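Local atomic coordinates of protein (7,8-dihydro-6-hydroxymethylpterin-pyrophosphokinase) (Haemophilus influenzae, PDB entry 1CBK), a protein that probably transfers pyrophosphate from ATP to 6-hydroxymethyl-7,8-dihydropterin, a step in folate biosynthesis. Residues A[35-47]-A[120-132]. Numbering follows the deposited sequence.
With ROI (7,8-dihydro-7,7-dimethyl-6-hydroxypterin), chain D.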
loop_
_atom_site.group_PDB
_atom_site.type_symbol
_atom_site.label_atom_id
_atom_site.label_comp_id
_atom_site.label_asym_id
_atom_site.label_seq_id
_atom_site.Cartn_x
_atom_site.Cartn_y
_atom_site.Cartn_z
ATOM N N VAL A 35 -26.290 -2.817 2.881
ATOM C CA VAL A 35 -26.606 -3.874 3.838
ATOM C C VAL A 35 -26.224 -3.570 5.275
ATOM O O VAL A 35 -27.022 -3.757 6.187
ATOM C CB VAL A 35 -25.989 -5.222 3.416
ATOM C CG1 VAL A 35 -26.369 -6.304 4.412
ATOM C CG2 VAL A 35 -26.453 -5.587 2.038
ATOM N N THR A 36 -24.981 -3.163 5.489
ATOM C CA THR A 36 -24.519 -2.869 6.833
ATOM C C THR A 36 -23.263 -2.018 6.686
ATOM O O THR A 36 -22.676 -1.960 5.605
ATOM C CB THR A 36 -24.228 -4.199 7.624
ATOM O OG1 THR A 36 -23.979 -3.909 9.006
ATOM C CG2 THR A 36 -23.037 -4.934 7.043
ATOM N N THR A 37 -22.891 -1.342 7.771
ATOM C CA THR A 37 -21.725 -0.481 7.837
ATOM C C THR A 37 -21.034 -0.803 9.164
ATOM O O THR A 37 -21.698 -1.018 10.183
ATOM C CB THR A 37 -22.129 1.024 7.843
ATOM O OG1 THR A 37 -22.965 1.298 6.711
ATOM C CG2 THR A 37 -20.879 1.926 7.791
ATOM N N SER A 38 -19.712 -0.868 9.136
ATOM C CA SER A 38 -18.936 -1.134 10.326
ATOM C C SER A 38 -19.037 0.097 11.244
ATOM O O SER A 38 -19.671 1.094 10.883
ATOM C CB SER A 38 -17.471 -1.278 9.924
ATOM O OG SER A 38 -16.982 -0.030 9.427
ATOM N N SER A 39 -18.417 -0.007 12.421
ATOM C CA SER A 39 -18.321 1.108 13.368
ATOM C C SER A 39 -17.378 2.124 12.701
ATOM O O SER A 39 -16.704 1.797 11.711
ATOM C CB SER A 39 -17.660 0.630 14.663
ATOM O OG SER A 39 -18.444 -0.340 15.335
ATOM N N PHE A 40 -17.344 3.352 13.220
ATOM C CA PHE A 40 -16.469 4.402 12.702
ATOM C C PHE A 40 -15.219 4.338 13.596
ATOM O O PHE A 40 -15.331 4.292 14.836
ATOM C CB PHE A 40 -17.132 5.777 12.826
ATOM C CG PHE A 40 -18.180 6.073 11.774
ATOM C CD1 PHE A 40 -18.736 5.063 10.991
ATOM C CD2 PHE A 40 -18.632 7.384 11.585
ATOM C CE1 PHE A 40 -19.734 5.348 10.038
ATOM C CE2 PHE A 40 -19.633 7.686 10.640
ATOM C CZ PHE A 40 -20.182 6.667 9.868
ATOM N N TYR A 41 -14.037 4.345 12.978
ATOM C CA TYR A 41 -12.783 4.231 13.721
ATOM C C TYR A 41 -11.937 5.450 13.475
ATOM O O TYR A 41 -11.747 5.795 12.319
ATOM C CB TYR A 41 -11.968 3.013 13.238
ATOM C CG TYR A 41 -12.603 1.675 13.538
ATOM C CD1 TYR A 41 -13.625 1.170 12.729
ATOM C CD2 TYR A 41 -12.222 0.952 14.664
ATOM C CE1 TYR A 41 -14.264 -0.026 13.040
ATOM C CE2 TYR A 41 -12.854 -0.249 14.987
ATOM C CZ TYR A 41 -13.870 -0.722 14.178
ATOM O OH TYR A 41 -14.529 -1.877 14.517
ATOM N N LYS A 42 -11.435 6.064 14.557
ATOM C CA LYS A 42 -10.550 7.234 14.473
ATOM C C LYS A 42 -9.144 6.619 14.444
ATOM O O LYS A 42 -8.733 5.933 15.387
ATOM C CB LYS A 42 -10.731 8.145 15.688
ATOM C CG LYS A 42 -9.909 9.453 15.632
ATOM C CD LYS A 42 -10.420 10.427 16.688
ATOM C CE LYS A 42 -9.788 11.808 16.581
ATOM N NZ LYS A 42 -8.521 11.935 17.366
ATOM N N SER A 43 -8.404 6.883 13.377
ATOM C CA SER A 43 -7.099 6.283 13.212
ATOM C C SER A 43 -6.002 7.297 12.929
ATOM O O SER A 43 -6.253 8.354 12.358
ATOM C CB SER A 43 -7.178 5.286 12.048
ATOM O OG SER A 43 -7.575 5.952 10.849
ATOM N N LYS A 44 -4.774 6.936 13.295
ATOM C CA LYS A 44 -3.595 7.761 13.079
ATOM C C LYS A 44 -3.399 7.864 11.585
ATOM O O LYS A 44 -3.583 6.874 10.858
ATOM C CB LYS A 44 -2.399 7.055 13.714
ATOM C CG LYS A 44 -1.078 7.780 13.592
ATOM C CD LYS A 44 0.070 6.960 14.181
ATOM C CE LYS A 44 1.233 7.868 14.574
ATOM N NZ LYS A 44 2.442 7.110 15.011
ATOM N N PRO A 45 -3.033 9.049 11.077
ATOM C CA PRO A 45 -2.824 9.205 9.636
ATOM C C PRO A 45 -1.712 8.323 9.058
ATOM O O PRO A 45 -0.696 8.091 9.711
ATOM C CB PRO A 45 -2.407 10.667 9.508
ATOM C CG PRO A 45 -3.029 11.310 10.660
ATOM C CD PRO A 45 -2.826 10.330 11.769
ATOM N N LEU A 46 -1.955 7.773 7.874
ATOM C CA LEU A 46 -0.947 7.022 7.146
ATOM C C LEU A 46 -0.437 8.117 6.185
ATOM O O LEU A 46 -1.160 8.550 5.284
ATOM C CB LEU A 46 -1.565 5.852 6.343
ATOM C CG LEU A 46 -0.591 5.184 5.348
ATOM C CD1 LEU A 46 0.642 4.596 6.111
ATOM C CD2 LEU A 46 -1.324 4.107 4.548
ATOM N N GLY A 47 0.778 8.604 6.413
ATOM C CA GLY A 47 1.324 9.659 5.574
ATOM C C GLY A 47 1.922 10.720 6.478
ATOM O O GLY A 47 2.353 10.396 7.595
ATOM N N ASN A 120 -3.114 -4.088 3.884
ATOM C CA ASN A 120 -2.054 -3.832 4.870
ATOM C C ASN A 120 -2.415 -2.621 5.718
ATOM O O ASN A 120 -1.613 -2.164 6.529
ATOM C CB ASN A 120 -0.715 -3.584 4.171
ATOM C CG ASN A 120 -0.126 -4.860 3.581
ATOM O OD1 ASN A 120 -0.436 -5.955 4.050
ATOM N ND2 ASN A 120 0.713 -4.732 2.548
ATOM N N ARG A 121 -3.633 -2.111 5.536
ATOM C CA ARG A 121 -4.093 -0.943 6.280
ATOM C C ARG A 121 -5.022 -1.343 7.406
ATOM O O ARG A 121 -6.089 -1.904 7.166
ATOM C CB ARG A 121 -4.808 0.023 5.334
ATOM C CG ARG A 121 -3.869 0.695 4.354
ATOM C CD ARG A 121 -4.617 1.596 3.379
ATOM N NE ARG A 121 -3.709 2.188 2.407
ATOM C CZ ARG A 121 -4.005 3.214 1.625
ATOM N NH1 ARG A 121 -5.196 3.791 1.708
ATOM N NH2 ARG A 121 -3.109 3.679 0.763
ATOM N N GLU A 122 -4.652 -0.989 8.631
ATOM C CA GLU A 122 -5.459 -1.312 9.792
ATOM C C GLU A 122 -6.878 -0.737 9.735
ATOM O O GLU A 122 -7.821 -1.356 10.239
ATOM C CB GLU A 122 -4.782 -0.802 11.067
ATOM C CG GLU A 122 -4.640 0.730 11.129
ATOM C CD GLU A 122 -3.986 1.210 12.418
ATOM O OE1 GLU A 122 -3.718 0.384 13.323
ATOM O OE2 GLU A 122 -3.743 2.426 12.535
ATOM N N PHE A 123 -7.002 0.463 9.175
ATOM C CA PHE A 123 -8.287 1.151 9.098
ATOM C C PHE A 123 -9.194 0.652 7.984
ATOM O O PHE A 123 -10.251 1.231 7.726
ATOM C CB PHE A 123 -8.078 2.672 9.013
ATOM C CG PHE A 123 -7.072 3.094 7.991
ATOM C CD1 PHE A 123 -7.449 3.316 6.673
ATOM C CD2 PHE A 123 -5.750 3.308 8.356
ATOM C CE1 PHE A 123 -6.527 3.739 5.726
ATOM C CE2 PHE A 123 -4.811 3.734 7.418
ATOM C CZ PHE A 123 -5.198 3.950 6.104
ATOM N N VAL A 124 -8.727 -0.369 7.274
ATOM C CA VAL A 124 -9.477 -0.997 6.219
ATOM C C VAL A 124 -9.840 -2.413 6.699
ATOM O O VAL A 124 -11.021 -2.800 6.714
ATOM C CB VAL A 124 -8.648 -1.124 4.939
ATOM C CG1 VAL A 124 -9.338 -2.079 3.954
ATOM C CG2 VAL A 124 -8.467 0.218 4.282
ATOM N N ILE A 125 -8.829 -3.172 7.137
ATOM C CA ILE A 125 -9.045 -4.565 7.546
ATOM C C ILE A 125 -9.804 -4.787 8.836
ATOM O O ILE A 125 -10.608 -5.728 8.920
ATOM C CB ILE A 125 -7.728 -5.378 7.542
ATOM C CG1 ILE A 125 -7.168 -5.455 6.114
ATOM C CG2 ILE A 125 -7.924 -6.801 8.161
ATOM C CD1 ILE A 125 -8.034 -6.221 5.112
ATOM N N VAL A 126 -9.578 -3.945 9.840
ATOM C CA VAL A 126 -10.288 -4.112 11.106
ATOM C C VAL A 126 -11.807 -3.913 10.918
ATOM O O VAL A 126 -12.607 -4.722 11.434
ATOM C CB VAL A 126 -9.692 -3.229 12.225
ATOM C CG1 VAL A 126 -10.626 -3.137 13.417
ATOM C CG2 VAL A 126 -8.326 -3.780 12.621
ATOM N N PRO A 127 -12.227 -2.814 10.237
ATOM C CA PRO A 127 -13.663 -2.557 9.996
ATOM C C PRO A 127 -14.272 -3.669 9.088
ATOM O O PRO A 127 -15.408 -4.080 9.295
ATOM C CB PRO A 127 -13.679 -1.208 9.251
ATOM C CG PRO A 127 -12.420 -0.573 9.586
ATOM C CD PRO A 127 -11.405 -1.625 9.936
ATOM N N LEU A 128 -13.551 -4.093 8.055
ATOM C CA LEU A 128 -14.044 -5.166 7.164
ATOM C C LEU A 128 -14.303 -6.459 7.963
ATOM O O LEU A 128 -15.339 -7.097 7.803
ATOM C CB LEU A 128 -13.038 -5.441 6.019
ATOM C CG LEU A 128 -13.402 -6.497 4.952
ATOM C CD1 LEU A 128 -14.727 -6.139 4.283
ATOM C CD2 LEU A 128 -12.310 -6.584 3.896
ATOM N N PHE A 129 -13.363 -6.812 8.841
ATOM C CA PHE A 129 -13.475 -8.013 9.671
ATOM C C PHE A 129 -14.688 -7.934 10.584
ATOM O O PHE A 129 -15.344 -8.944 10.869
ATOM C CB PHE A 129 -12.199 -8.190 10.489
ATOM C CG PHE A 129 -12.234 -9.353 11.443
ATOM C CD1 PHE A 129 -12.460 -10.649 10.989
ATOM C CD2 PHE A 129 -12.027 -9.149 12.805
ATOM C CE1 PHE A 129 -12.481 -11.741 11.880
ATOM C CE2 PHE A 129 -12.042 -10.218 13.702
ATOM C CZ PHE A 129 -12.270 -11.521 13.236
ATOM N N GLU A 130 -15.009 -6.720 11.030
ATOM C CA GLU A 130 -16.160 -6.532 11.913
ATOM C C GLU A 130 -17.484 -6.895 11.210
ATOM O O GLU A 130 -18.393 -7.430 11.831
ATOM C CB GLU A 130 -16.197 -5.084 12.422
ATOM C CG GLU A 130 -17.397 -4.758 13.324
ATOM C CD GLU A 130 -17.494 -3.272 13.687
ATOM O OE1 GLU A 130 -16.917 -2.447 12.958
ATOM O OE2 GLU A 130 -18.154 -2.933 14.702
ATOM N N ILE A 131 -17.594 -6.637 9.914
ATOM C CA ILE A 131 -18.840 -6.927 9.194
ATOM C C ILE A 131 -18.781 -8.131 8.259
ATOM O O ILE A 131 -19.756 -8.409 7.569
ATOM C CB ILE A 131 -19.366 -5.700 8.370
ATOM C CG1 ILE A 131 -18.406 -5.336 7.233
ATOM C CG2 ILE A 131 -19.579 -4.510 9.284
ATOM C CD1 ILE A 131 -18.884 -4.148 6.405
ATOM N N ALA A 132 -17.650 -8.824 8.211
ATOM C CA ALA A 132 -17.498 -9.981 7.321
ATOM C C ALA A 132 -16.438 -10.853 7.992
ATOM O O ALA A 132 -15.322 -11.019 7.500
ATOM C CB ALA A 132 -17.043 -9.514 5.910
HETATM N N1 ROI D . -4.798 7.555 6.853
HETATM C C2 ROI D . -5.845 7.037 7.583
HETATM N N2 ROI D . -5.624 6.766 8.897
HETATM N N3 ROI D . -7.067 6.793 7.050
HETATM C C4 ROI D . -7.338 7.028 5.748
HETATM O O4 ROI D . -8.465 6.847 5.259
HETATM C C4A ROI D . -6.283 7.519 4.911
HETATM N N5 ROI D . -6.495 7.739 3.647
HETATM C C6 ROI D . -5.533 8.216 2.780
HETATM C C7 ROI D . -4.070 8.338 3.284
HETATM C C16 ROI D . -3.215 7.095 2.823
HETATM C C15 ROI D . -3.445 9.665 2.832
HETATM N N8 ROI D . -3.972 8.286 4.775
HETATM C C8A ROI D . -4.989 7.779 5.564
HETATM O O9 ROI D . -5.943 8.503 1.610
HETATM O O HOH W 1 -4.499 4.262 14.514
HETATM O O HOH W 2 -3.569 4.227 10.660
#
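Phe123 meets Leu46 at the edge of its ring, where Leu46 CB comes within 4.0 Å of Phe123 CE2. One face of the Phe123 ring carries the bound pterin analogue, whose N3 sits over the ring centre 3.3 Å above its plane; Arg121 CB covers the opposite face toward the rim. Phe123 CB also lies 3.8 Å from Ser43 OG. The guanidinium of Arg121, salt-bridged to Asp117 of the second subunit, has Leu46 CD2 and the ligand methyl C16 over one face. Segment 43-46 reads the pterin's polar rim: Ser43 OG and Lys44 O both accept from ligand N2, while Leu46 N donates to N1 and Leu46 O accepts from N8. Two waters donate to Glu122 OE2 and link it to the backbone of Lys44, one through its N and the other through its O.

Toward the other end of the helix, Glu130 OE1 lies at the edge of the Tyr41 ring, in its plane, the Tyr41 hydroxyl making at most a weak bond to that oxygen. An extended chain, CG anti to the backbone N (chi1 178°), carries the Glu130 carboxylate to Ser39, turned 73° from the ring. Glu130 OE1 takes a nearly straight bond from Ser39 N (2.9 Å, 169°), arriving from above the carboxylate plane, and OE2 accepts from Ser39 OG at 2.7 Å through its syn lone pair. Pro127 CG and Val126 CG1 pack against Tyr41. Helix 122-131 lies almost antiparallel to strand 41-43, its N-terminal end helping to form the pterin pocket of the HPPK fold, with the pterin analogue lying over the face of Phe123.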